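Local coordinates for protein DMATS type aromatic prenyltransferase (Streptomyces coelicolor, PDB 6ZRZ) that probably transfers a dimethylallyl group from its diphosphate to the 5-position of the tryptophan indole, inside a closed antiparallel beta barrel, at residues 15-20 against 306-311; 62-67 against 78-83; 200-205 against 257-262. All coordinates share one frame; numbering follows the deposited sequence.

Contact 1 (15-20 against 306-311)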
loop_
_atom_site.group_PDB
_atom_site.type_symbol
_atom_site.label_atom_id
_atom_site.label_comp_id
_atom_site.label_asym_id
_atom_site.label_seq_id
_atom_site.Cartn_x
_atom_site.Cartn_y
_atom_site.Cartn_z
ATOM N N ARG A 15 8.863 3.721 -14.747
ATOM C CA ARG A 15 9.867 4.622 -15.393
ATOM C C ARG A 15 9.406 6.092 -15.324
ATOM O O ARG A 15 10.217 6.954 -14.853
ATOM C CB ARG A 15 10.109 4.170 -16.834
ATOM C CG ARG A 15 10.853 2.849 -16.941
ATOM C CD ARG A 15 10.837 2.345 -18.367
ATOM N NE ARG A 15 11.292 0.967 -18.436
ATOM C CZ ARG A 15 12.571 0.597 -18.464
ATOM N NH1 ARG A 15 12.902 -0.686 -18.537
ATOM N NH2 ARG A 15 13.521 1.511 -18.427
ATOM N N ARG A 16 8.183 6.397 -15.771
ATOM C CA ARG A 16 7.688 7.803 -15.849
ATOM C C ARG A 16 7.494 8.358 -14.438
ATOM O O ARG A 16 7.899 9.505 -14.195
ATOM C CB ARG A 16 6.407 7.909 -16.677
ATOM C CG ARG A 16 6.603 7.596 -18.153
ATOM C CD ARG A 16 5.338 7.864 -18.941
ATOM N NE ARG A 16 4.183 7.161 -18.399
ATOM C CZ ARG A 16 3.724 5.979 -18.819
ATOM N NH1 ARG A 16 4.325 5.331 -19.812
ATOM N NH2 ARG A 16 2.656 5.442 -18.245
ATOM N N LEU A 17 6.878 7.596 -13.532
ATOM C CA LEU A 17 6.735 8.047 -12.123
ATOM C C LEU A 17 8.137 8.139 -11.451
ATOM O O LEU A 17 8.356 9.055 -10.638
ATOM C CB LEU A 17 5.813 7.082 -11.384
ATOM C CG LEU A 17 5.348 7.550 -10.020
ATOM C CD1 LEU A 17 4.799 8.952 -10.100
ATOM C CD2 LEU A 17 4.310 6.581 -9.462
ATOM N N GLY A 18 9.047 7.220 -11.763
ATOM C CA GLY A 18 10.431 7.236 -11.229
ATOM C C GLY A 18 11.166 8.538 -11.577
ATOM O O GLY A 18 11.861 9.124 -10.682
ATOM N N SER A 19 10.978 9.023 -12.790
ATOM C CA SER A 19 11.591 10.278 -13.273
ATOM C C SER A 19 10.941 11.473 -12.565
ATOM O O SER A 19 11.689 12.342 -12.047
ATOM C CB SER A 19 11.480 10.353 -14.741
ATOM O OG SER A 19 11.969 9.152 -15.302
ATOM N N VAL A 20 9.606 11.470 -12.457
ATOM C CA VAL A 20 8.829 12.473 -11.684
ATOM C C VAL A 20 9.393 12.537 -10.263
ATOM O O VAL A 20 9.469 13.661 -9.720
ATOM C CB VAL A 20 7.314 12.177 -11.704
ATOM C CG1 VAL A 20 6.548 12.990 -10.668
ATOM C CG2 VAL A 20 6.729 12.400 -13.081
ATOM N N HIS A 306 0.927 16.206 -8.607
ATOM C CA HIS A 306 0.224 16.583 -9.869
ATOM C C HIS A 306 0.917 15.897 -11.048
ATOM O O HIS A 306 0.206 15.294 -11.890
ATOM C CB HIS A 306 0.125 18.111 -10.038
ATOM C CG HIS A 306 -0.800 18.753 -9.073
ATOM N ND1 HIS A 306 -0.519 18.844 -7.739
ATOM C CD2 HIS A 306 -2.006 19.334 -9.242
ATOM C CE1 HIS A 306 -1.521 19.412 -7.129
ATOM N NE2 HIS A 306 -2.431 19.735 -8.028
ATOM N N ARG A 307 2.253 15.937 -11.097
ATOM C CA ARG A 307 3.022 15.346 -12.205
ATOM C C ARG A 307 2.866 13.822 -12.194
ATOM O O ARG A 307 2.868 13.221 -13.278
ATOM C CB ARG A 307 4.490 15.753 -12.109
ATOM C CG ARG A 307 4.730 17.219 -12.426
ATOM C CD ARG A 307 6.210 17.534 -12.369
ATOM N NE ARG A 307 6.566 18.256 -11.165
ATOM C CZ ARG A 307 7.706 18.112 -10.481
ATOM N NH1 ARG A 307 8.616 17.212 -10.847
ATOM N NH2 ARG A 307 7.914 18.857 -9.404
ATOM N N ALA A 308 2.770 13.227 -11.010
ATOM C CA ALA A 308 2.672 11.765 -10.827
ATOM C C ALA A 308 1.412 11.232 -11.526
ATOM O O ALA A 308 1.482 10.192 -12.203
ATOM C CB ALA A 308 2.669 11.478 -9.360
ATOM N N LEU A 309 0.293 11.932 -11.406
ATOM C CA LEU A 309 -0.981 11.483 -12.044
ATOM C C LEU A 309 -0.849 11.502 -13.570
ATOM O O LEU A 309 -1.264 10.503 -14.227
ATOM C CB LEU A 309 -2.137 12.350 -11.555
ATOM C CG LEU A 309 -2.908 11.767 -10.381
ATOM C CD1 LEU A 309 -2.038 11.629 -9.143
ATOM C CD2 LEU A 309 -4.150 12.599 -10.081
ATOM N N ALA A 310 -0.249 12.546 -14.136
ATOM C CA ALA A 310 -0.062 12.670 -15.594
ATOM C C ALA A 310 0.876 11.570 -16.082
ATOM O O ALA A 310 0.711 11.136 -17.244
ATOM C CB ALA A 310 0.452 14.054 -15.967
ATOM N N ALA A 311 1.829 11.139 -15.245
ATOM C CA ALA A 311 2.796 10.073 -15.570
ATOM C C ALA A 311 2.070 8.724 -15.677
ATOM O O ALA A 311 2.418 7.916 -16.571
ATOM C CB ALA A 311 3.884 10.040 -14.536
#
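R16 reaches across to A311 and holds its backbone carbonyl side-on with two nitrogens. NE lies 2.7 Å from A311 O and NH2 3.0 Å from the same A311 O, so one oxygen takes both bonds. The oxygen sits almost exactly in the guanidinium plane, and the NE bond, with an N-H...O angle of 158°, is the straighter of the two. A bend at chi3 brings the NE/NH2 edge of the guanidinium to the carbonyl oxygen, while the arginine's CB packs against A311 CB. Near the end of helix 303-312 such a carbonyl probably lacks an i+4 N-H, which makes it a good target for a cation.

Beyond this polar grip a leucine and a valine pack on two alanines and the CB of R307. V20 presents both methyls to the other helix: CG1 meets the CB of R307 at 3.7 Å, and CG2 approaches the CB of A311 at 4.0 Å. L17, with CG anti to the backbone N (chi1 -168°), sends CD1 onto A308 CB at 3.4 Å, tighter than usual for two carbons. Alanine at positions 308 and 311 probably helps the antiparallel axes approach to 8.8 Å, at an angle of 164°.

The pair consists of helix 6-20 and helix 303-312, joined side by side far apart in sequence. Helix 25-39 lies next to R15, which forms a salt bridge with E29. Inward, L17 rests on strand 64-70, A308 touches L68 and L343, and L309 packs on L343 of strand 338-344, placing both helices against the outside of the barrel.

Contact 2 (62-67 against 78-83); sequences TPVEFS and MRVLVE. With 6C7 (S-(3-methylbut-2-en-1-yl) trihydrogen thiodiphosphate), chain C; TRP (tryptophan), chain D.
P63, just ahead of the strand, accepts a bond through its carbonyl O from the backbone N of E83 at 3.2 Å, and V82 CG2 packs beside the same oxygen. V64 follows in a non-hydrogen-bonded pair with V82; its CG1 meets V80 CG2 at 3.7 Å and also lies over one face of the F66 ring, toward the rim. E65 turns to the opposite face of the sheet, pairs with L81, and stretches out (chi1 -172°) until OE1 takes the indole NE1 of the bound tryptophan at 2.8 Å; a carboxylate suits this N-H donor. L81 CD2 lies 3.6 Å from the prenyl C13 of the thiodiphosphate ligand. F66 returns to the valine face, its CE1 3.7 Å from V80 CG2 and its CD1 beside the methyl of M78. S67 closes the series: its OG receives R79 NE at 2.7 Å, helping to fix a side chain bent at chi2 and chi3. R79 NH1 then binds ligand O6 at 2.9 Å, with an N-H...O angle of 163°. A leucine in place of this arginine would probably leave the ligand's O6 without this charged donor and S67 OG without its arginine partner. Strands 64-70 and 77-82 form a beta hairpin of the ABBA barrel, with V64, F66, V80 and V82 directed to the surrounding helices and E65, L81 and R79 lining the substrate site in its interior.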
loop_
_atom_site.group_PDB
_atom_site.type_symbol
_atom_site.label_atom_id
_atom_site.label_comp_id
_atom_site.label_asym_id
_atom_site.label_seq_id
_atom_site.Cartn_x
_atom_site.Cartn_y
_atom_site.Cartn_z
ATOM N N THR A 62 -5.417 -4.934 -11.134
ATOM C CA THR A 62 -3.988 -4.806 -11.506
ATOM C C THR A 62 -3.150 -5.251 -10.330
ATOM O O THR A 62 -3.401 -4.815 -9.232
ATOM C CB THR A 62 -3.565 -3.395 -11.868
ATOM O OG1 THR A 62 -4.503 -2.915 -12.828
ATOM C CG2 THR A 62 -2.168 -3.380 -12.458
ATOM N N PRO A 63 -2.147 -6.145 -10.503
ATOM C CA PRO A 63 -1.351 -6.620 -9.363
ATOM C C PRO A 63 -0.168 -5.723 -8.985
ATOM O O PRO A 63 0.825 -6.195 -8.459
ATOM C CB PRO A 63 -0.852 -7.983 -9.863
ATOM C CG PRO A 63 -0.683 -7.798 -11.337
ATOM C CD PRO A 63 -1.833 -6.887 -11.744
ATOM N N VAL A 64 -0.313 -4.445 -9.276
ATOM C CA VAL A 64 0.672 -3.386 -9.007
ATOM C C VAL A 64 -0.084 -2.165 -8.510
ATOM O O VAL A 64 -1.170 -1.851 -9.072
ATOM C CB VAL A 64 1.491 -3.066 -10.269
ATOM C CG1 VAL A 64 2.456 -1.933 -10.066
ATOM C CG2 VAL A 64 2.219 -4.291 -10.818
ATOM N N GLU A 65 0.474 -1.531 -7.497
ATOM C CA GLU A 65 0.078 -0.174 -7.059
ATOM C C GLU A 65 1.321 0.624 -6.730
ATOM O O GLU A 65 2.317 0.031 -6.277
ATOM C CB GLU A 65 -0.856 -0.268 -5.859
ATOM C CG GLU A 65 -1.446 1.055 -5.470
ATOM C CD GLU A 65 -2.299 0.969 -4.209
ATOM O OE1 GLU A 65 -1.717 0.911 -3.098
ATOM O OE2 GLU A 65 -3.512 0.980 -4.353
ATOM N N PHE A 66 1.287 1.928 -6.952
ATOM C CA PHE A 66 2.431 2.808 -6.645
ATOM C C PHE A 66 2.092 3.687 -5.467
ATOM O O PHE A 66 0.920 3.860 -5.117
ATOM C CB PHE A 66 2.797 3.672 -7.850
ATOM C CG PHE A 66 3.194 2.878 -9.071
ATOM C CD1 PHE A 66 4.444 2.295 -9.160
ATOM C CD2 PHE A 66 2.317 2.732 -10.126
ATOM C CE1 PHE A 66 4.798 1.552 -10.267
ATOM C CE2 PHE A 66 2.675 1.990 -11.247
ATOM C CZ PHE A 66 3.914 1.403 -11.312
ATOM N N SER A 67 3.089 4.261 -4.879
ATOM C CA SER A 67 2.873 5.259 -3.821
ATOM C C SER A 67 4.032 6.244 -3.791
ATOM O O SER A 67 5.181 5.865 -4.186
ATOM C CB SER A 67 2.602 4.640 -2.485
ATOM O OG SER A 67 3.732 3.984 -1.937
ATOM N N MET A 78 9.410 6.984 -3.596
ATOM C CA MET A 78 8.538 6.173 -4.466
ATOM C C MET A 78 8.572 4.729 -4.011
ATOM O O MET A 78 9.653 4.221 -3.690
ATOM C CB MET A 78 8.987 6.263 -5.908
ATOM C CG MET A 78 8.063 5.613 -6.826
ATOM S SD MET A 78 8.633 5.759 -8.501
ATOM C CE MET A 78 7.692 4.428 -9.260
ATOM N N ARG A 79 7.405 4.095 -3.955
ATOM C CA ARG A 79 7.300 2.671 -3.616
ATOM C C ARG A 79 6.401 2.002 -4.642
ATOM O O ARG A 79 5.594 2.688 -5.286
ATOM C CB ARG A 79 6.829 2.516 -2.172
ATOM C CG ARG A 79 7.667 3.324 -1.179
ATOM C CD ARG A 79 7.192 4.758 -0.929
ATOM N NE ARG A 79 5.837 4.619 -0.454
ATOM C CZ ARG A 79 5.499 4.304 0.788
ATOM N NH1 ARG A 79 6.418 4.228 1.736
ATOM N NH2 ARG A 79 4.224 4.126 1.082
ATOM N N VAL A 80 6.623 0.721 -4.861
ATOM C CA VAL A 80 5.721 -0.105 -5.692
ATOM C C VAL A 80 5.311 -1.327 -4.887
ATOM O O VAL A 80 6.183 -1.949 -4.215
ATOM C CB VAL A 80 6.353 -0.492 -7.040
ATOM C CG1 VAL A 80 7.640 -1.288 -6.865
ATOM C CG2 VAL A 80 5.344 -1.215 -7.918
ATOM N N LEU A 81 4.029 -1.627 -4.924
ATOM C CA LEU A 81 3.395 -2.787 -4.264
ATOM C C LEU A 81 3.033 -3.789 -5.336
ATOM O O LEU A 81 2.459 -3.382 -6.361
ATOM C CB LEU A 81 2.127 -2.324 -3.556
ATOM C CG LEU A 81 1.337 -3.412 -2.849
ATOM C CD1 LEU A 81 2.134 -3.965 -1.679
ATOM C CD2 LEU A 81 0.002 -2.879 -2.378
ATOM N N VAL A 82 3.415 -5.045 -5.166
ATOM C CA VAL A 82 3.193 -6.073 -6.203
ATOM C C VAL A 82 2.754 -7.379 -5.526
ATOM O O VAL A 82 3.125 -7.652 -4.369
ATOM C CB VAL A 82 4.460 -6.267 -7.047
ATOM C CG1 VAL A 82 5.595 -6.771 -6.229
ATOM C CG2 VAL A 82 4.205 -7.177 -8.210
ATOM N N GLU A 83 2.014 -8.167 -6.240
ATOM C CA GLU A 83 1.647 -9.525 -5.842
ATOM C C GLU A 83 2.399 -10.497 -6.761
ATOM O O GLU A 83 1.945 -10.766 -7.869
ATOM C CB GLU A 83 0.138 -9.714 -5.934
ATOM C CG GLU A 83 -0.293 -11.130 -5.557
ATOM C CD GLU A 83 -1.798 -11.354 -5.611
ATOM O OE1 GLU A 83 -2.274 -11.600 -6.666
ATOM O OE2 GLU A 83 -2.461 -11.294 -4.577
HETATM O O4 6C7 C . 5.121 2.866 6.748
HETATM P P1 6C7 C . 5.193 2.490 5.161
HETATM O O6 6C7 C . 5.139 3.676 4.282
HETATM O O5 6C7 C . 6.584 1.654 4.977
HETATM O O2 6C7 C . 4.043 1.378 4.854
HETATM P P3 6C7 C . 2.790 1.663 3.864
HETATM O O8 6C7 C . 1.986 2.824 4.637
HETATM O O7 6C7 C . 3.145 2.092 2.492
HETATM S S9 6C7 C . 1.744 0.189 3.940
HETATM C C10 6C7 C . 0.357 0.685 2.902
HETATM C C11 6C7 C . 0.203 -0.487 1.895
HETATM C C12 6C7 C . -0.781 -1.655 2.135
HETATM C C13 6C7 C . -0.867 -2.771 1.117
HETATM C C14 6C7 C . -1.661 -1.757 3.382
HETATM N N TRP D . -6.728 -2.346 -2.588
HETATM C CA TRP D . -6.794 -3.009 -1.262
HETATM C C TRP D . -7.701 -2.219 -0.307
HETATM O O TRP D . -8.197 -1.107 -0.602
HETATM C CB TRP D . -5.395 -3.207 -0.667
HETATM C CG TRP D . -4.556 -1.967 -0.568
HETATM C CD1 TRP D . -3.711 -1.458 -1.520
HETATM C CD2 TRP D . -4.471 -1.074 0.559
HETATM N NE1 TRP D . -3.118 -0.310 -1.059
HETATM C CE2 TRP D . -3.551 -0.057 0.216
HETATM C CE3 TRP D . -5.060 -1.050 1.827
HETATM C CZ2 TRP D . -3.229 0.982 1.090
HETATM C CZ3 TRP D . -4.738 -0.030 2.691
HETATM C CH2 TRP D . -3.847 0.982 2.323
HETATM O OXT TRP D . -7.958 -2.715 0.815
#

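Contact 3 (200-205 against 257-262); sequences EPRAKV and CHSFTD. With 6C7 (S-(3-methylbut-2-en-1-yl) trihydrogen thiodiphosphate), chain C.
R202 reaches past S259, its NH2 3.5 Å from S259 OG, to the diphosphate end of the thiodiphosphate ligand. R202 NH2 donates to ligand O4 at 2.8 Å with an N-H...O angle of 160°, and the oxygen lies in the plane of the guanidinium, at its edge. K204 also points to O4, but this bond and the one to S259 OG are weak, and the position of its NZ is less certain. The aliphatic CD of K204 lies 3.5 Å above one face of the R202 guanidinium, toward the rim.

Several contacts steer the arginine. Its chain is extended from CG to NE, with CG anti to the backbone N (chi1 172°), and it runs alongside T261, whose CG2 meets R202 CD at 3.7 Å. NH1 is turned to a salt bridge with D194. Behind these side chains stands the antiparallel ladder: F260 N bonds to A203 O at 2.8 Å, and H258 N to V205 O at 2.8 Å, each pair being matched by a return bond. On the other face V205 CG2 packs at 4.0 Å from F260 CE2, and both rest on L170 of helix 162-175. The F260 ring has A203 O at its edge, and A203 packs on L173.

R202 and K204, two residues apart, both reach the ligand. R202 would probably offset negative charge on the phosphate, with K204 a nearby, less certain contributor, as suits a transferase whose leaving group is a diphosphate.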
loop_
_atom_site.group_PDB
_atom_site.type_symbol
_atom_site.label_atom_id
_atom_site.label_comp_id
_atom_site.label_asym_id
_atom_site.label_seq_id
_atom_site.Cartn_x
_atom_site.Cartn_y
_atom_site.Cartn_z
ATOM N N GLU A 200 16.486 -7.294 13.839
ATOM C CA GLU A 200 15.731 -6.128 14.381
ATOM C C GLU A 200 14.594 -5.773 13.421
ATOM O O GLU A 200 14.606 -4.699 12.819
ATOM C CB GLU A 200 16.663 -4.929 14.574
ATOM N N PRO A 201 13.576 -6.651 13.252
ATOM C CA PRO A 201 12.499 -6.396 12.290
ATOM C C PRO A 201 11.537 -5.282 12.749
ATOM O O PRO A 201 11.277 -5.194 13.944
ATOM C CB PRO A 201 11.778 -7.755 12.220
ATOM C CG PRO A 201 11.987 -8.351 13.611
ATOM C CD PRO A 201 13.384 -7.908 14.001
ATOM N N ARG A 202 11.068 -4.444 11.810
ATOM C CA ARG A 202 9.911 -3.531 12.011
ATOM C C ARG A 202 8.642 -4.310 11.630
ATOM O O ARG A 202 8.504 -4.692 10.455
ATOM C CB ARG A 202 10.097 -2.227 11.229
ATOM C CG ARG A 202 8.875 -1.301 11.206
ATOM C CD ARG A 202 9.262 0.120 10.755
ATOM N NE ARG A 202 8.145 1.016 10.410
ATOM C CZ ARG A 202 7.638 1.217 9.175
ATOM N NH1 ARG A 202 8.118 0.577 8.121
ATOM N NH2 ARG A 202 6.631 2.066 9.008
ATOM N N ALA A 203 7.800 -4.588 12.620
ATOM C CA ALA A 203 6.515 -5.309 12.486
ATOM C C ALA A 203 5.378 -4.294 12.429
ATOM O O ALA A 203 5.317 -3.416 13.304
ATOM C CB ALA A 203 6.335 -6.254 13.637
ATOM N N LYS A 204 4.491 -4.441 11.445
ATOM C CA LYS A 204 3.367 -3.519 11.205
ATOM C C LYS A 204 2.078 -4.322 11.269
ATOM O O LYS A 204 1.964 -5.330 10.546
ATOM C CB LYS A 204 3.568 -2.817 9.871
ATOM C CG LYS A 204 4.746 -1.850 9.868
ATOM C CD LYS A 204 5.183 -1.427 8.499
ATOM C CE LYS A 204 4.316 -0.352 7.873
ATOM N NZ LYS A 204 3.924 0.719 8.837
ATOM N N VAL A 205 1.202 -3.939 12.179
ATOM C CA VAL A 205 -0.156 -4.527 12.327
ATOM C C VAL A 205 -1.141 -3.522 11.760
ATOM O O VAL A 205 -1.123 -2.357 12.213
ATOM C CB VAL A 205 -0.462 -4.840 13.792
ATOM C CG1 VAL A 205 -1.824 -5.506 13.944
ATOM C CG2 VAL A 205 0.630 -5.694 14.394
ATOM N N CYS A 257 -2.298 1.557 10.770
ATOM C CA CYS A 257 -1.103 0.735 10.915
ATOM C C CYS A 257 -0.424 1.118 12.233
ATOM O O CYS A 257 -0.367 2.328 12.538
ATOM C CB CYS A 257 -0.163 0.939 9.738
ATOM S SG CYS A 257 1.376 0.015 9.939
ATOM N N HIS A 258 0.053 0.120 12.961
ATOM C CA HIS A 258 0.759 0.260 14.256
ATOM C C HIS A 258 2.103 -0.447 14.115
ATOM O O HIS A 258 2.097 -1.641 13.856
ATOM C CB HIS A 258 -0.129 -0.247 15.392
ATOM C CG HIS A 258 -1.516 0.306 15.309
ATOM N ND1 HIS A 258 -1.927 1.367 16.091
ATOM C CD2 HIS A 258 -2.562 -0.009 14.486
ATOM C CE1 HIS A 258 -3.161 1.683 15.790
ATOM N NE2 HIS A 258 -3.583 0.842 14.775
ATOM N N SER A 259 3.185 0.311 14.224
ATOM C CA SER A 259 4.596 -0.097 13.977
ATOM C C SER A 259 5.279 -0.452 15.291
ATOM O O SER A 259 5.306 0.400 16.173
ATOM C CB SER A 259 5.347 1.022 13.304
ATOM O OG SER A 259 4.957 1.146 11.962
ATOM N N PHE A 260 5.841 -1.651 15.387
ATOM C CA PHE A 260 6.677 -2.113 16.521
ATOM C C PHE A 260 8.126 -2.249 16.022
ATOM O O PHE A 260 8.394 -3.147 15.171
ATOM C CB PHE A 260 6.079 -3.398 17.091
ATOM C CG PHE A 260 4.658 -3.254 17.572
ATOM C CD1 PHE A 260 4.389 -2.985 18.901
ATOM C CD2 PHE A 260 3.586 -3.373 16.699
ATOM C CE1 PHE A 260 3.086 -2.842 19.357
ATOM C CE2 PHE A 260 2.283 -3.237 17.155
ATOM C CZ PHE A 260 2.032 -2.971 18.485
ATOM N N THR A 261 9.006 -1.354 16.489
ATOM C CA THR A 261 10.398 -1.143 16.002
ATOM C C THR A 261 11.412 -1.408 17.126
ATOM O O THR A 261 12.475 -1.942 16.821
ATOM C CB THR A 261 10.582 0.281 15.452
ATOM O OG1 THR A 261 10.419 1.193 16.534
ATOM C CG2 THR A 261 9.597 0.637 14.364
ATOM N N ASP A 262 11.116 -1.034 18.370
ATOM C CA ASP A 262 12.050 -1.254 19.518
ATOM C C ASP A 262 12.008 -2.735 19.900
ATOM O O ASP A 262 10.932 -3.288 20.110
ATOM C CB ASP A 262 11.717 -0.350 20.711
ATOM C CG ASP A 262 12.133 1.105 20.544
ATOM O OD1 ASP A 262 13.266 1.452 20.991
ATOM O OD2 ASP A 262 11.313 1.896 19.997
HETATM O O4 6C7 C . 5.121 2.866 6.748
HETATM P P1 6C7 C . 5.193 2.490 5.161
HETATM O O6 6C7 C . 5.139 3.676 4.282
HETATM O O5 6C7 C . 6.584 1.654 4.977
HETATM O O2 6C7 C . 4.043 1.378 4.854
HETATM P P3 6C7 C . 2.790 1.663 3.864
HETATM O O8 6C7 C . 1.986 2.824 4.637
HETATM O O7 6C7 C . 3.145 2.092 2.492
HETATM S S9 6C7 C . 1.744 0.189 3.940
HETATM C C10 6C7 C . 0.357 0.685 2.902
HETATM C C11 6C7 C . 0.203 -0.487 1.895
HETATM C C12 6C7 C . -0.781 -1.655 2.135
HETATM C C13 6C7 C . -0.867 -2.771 1.117
HETATM C C14 6C7 C . -1.661 -1.757 3.382
#

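Contacts 2 and 3 share the bound thiodiphosphate from different parts of the ten-stranded barrel wall. Their centres are 21 Å apart and their nearest atoms about 8 Å, with the ligand spanning the gap: both bind its terminal phosphate, contact 2 through R79 at O6 and contact 3 at O4, and of the two contact 2 alone also meets the prenyl end. Y274 and R338 supply further hydrogen bonds to it. Contact 1 lies outside the barrel, with the L17 side chain about 13 Å from either ligand, yet it touches contact 2 directly: L17 CD2 is 3.7 Å from F66 CB, and G18 CA lies 3.6 Å from M78 SD. Contacts 1 and 3, with centres 30 Å apart, lie on opposite sides of the chain's centre.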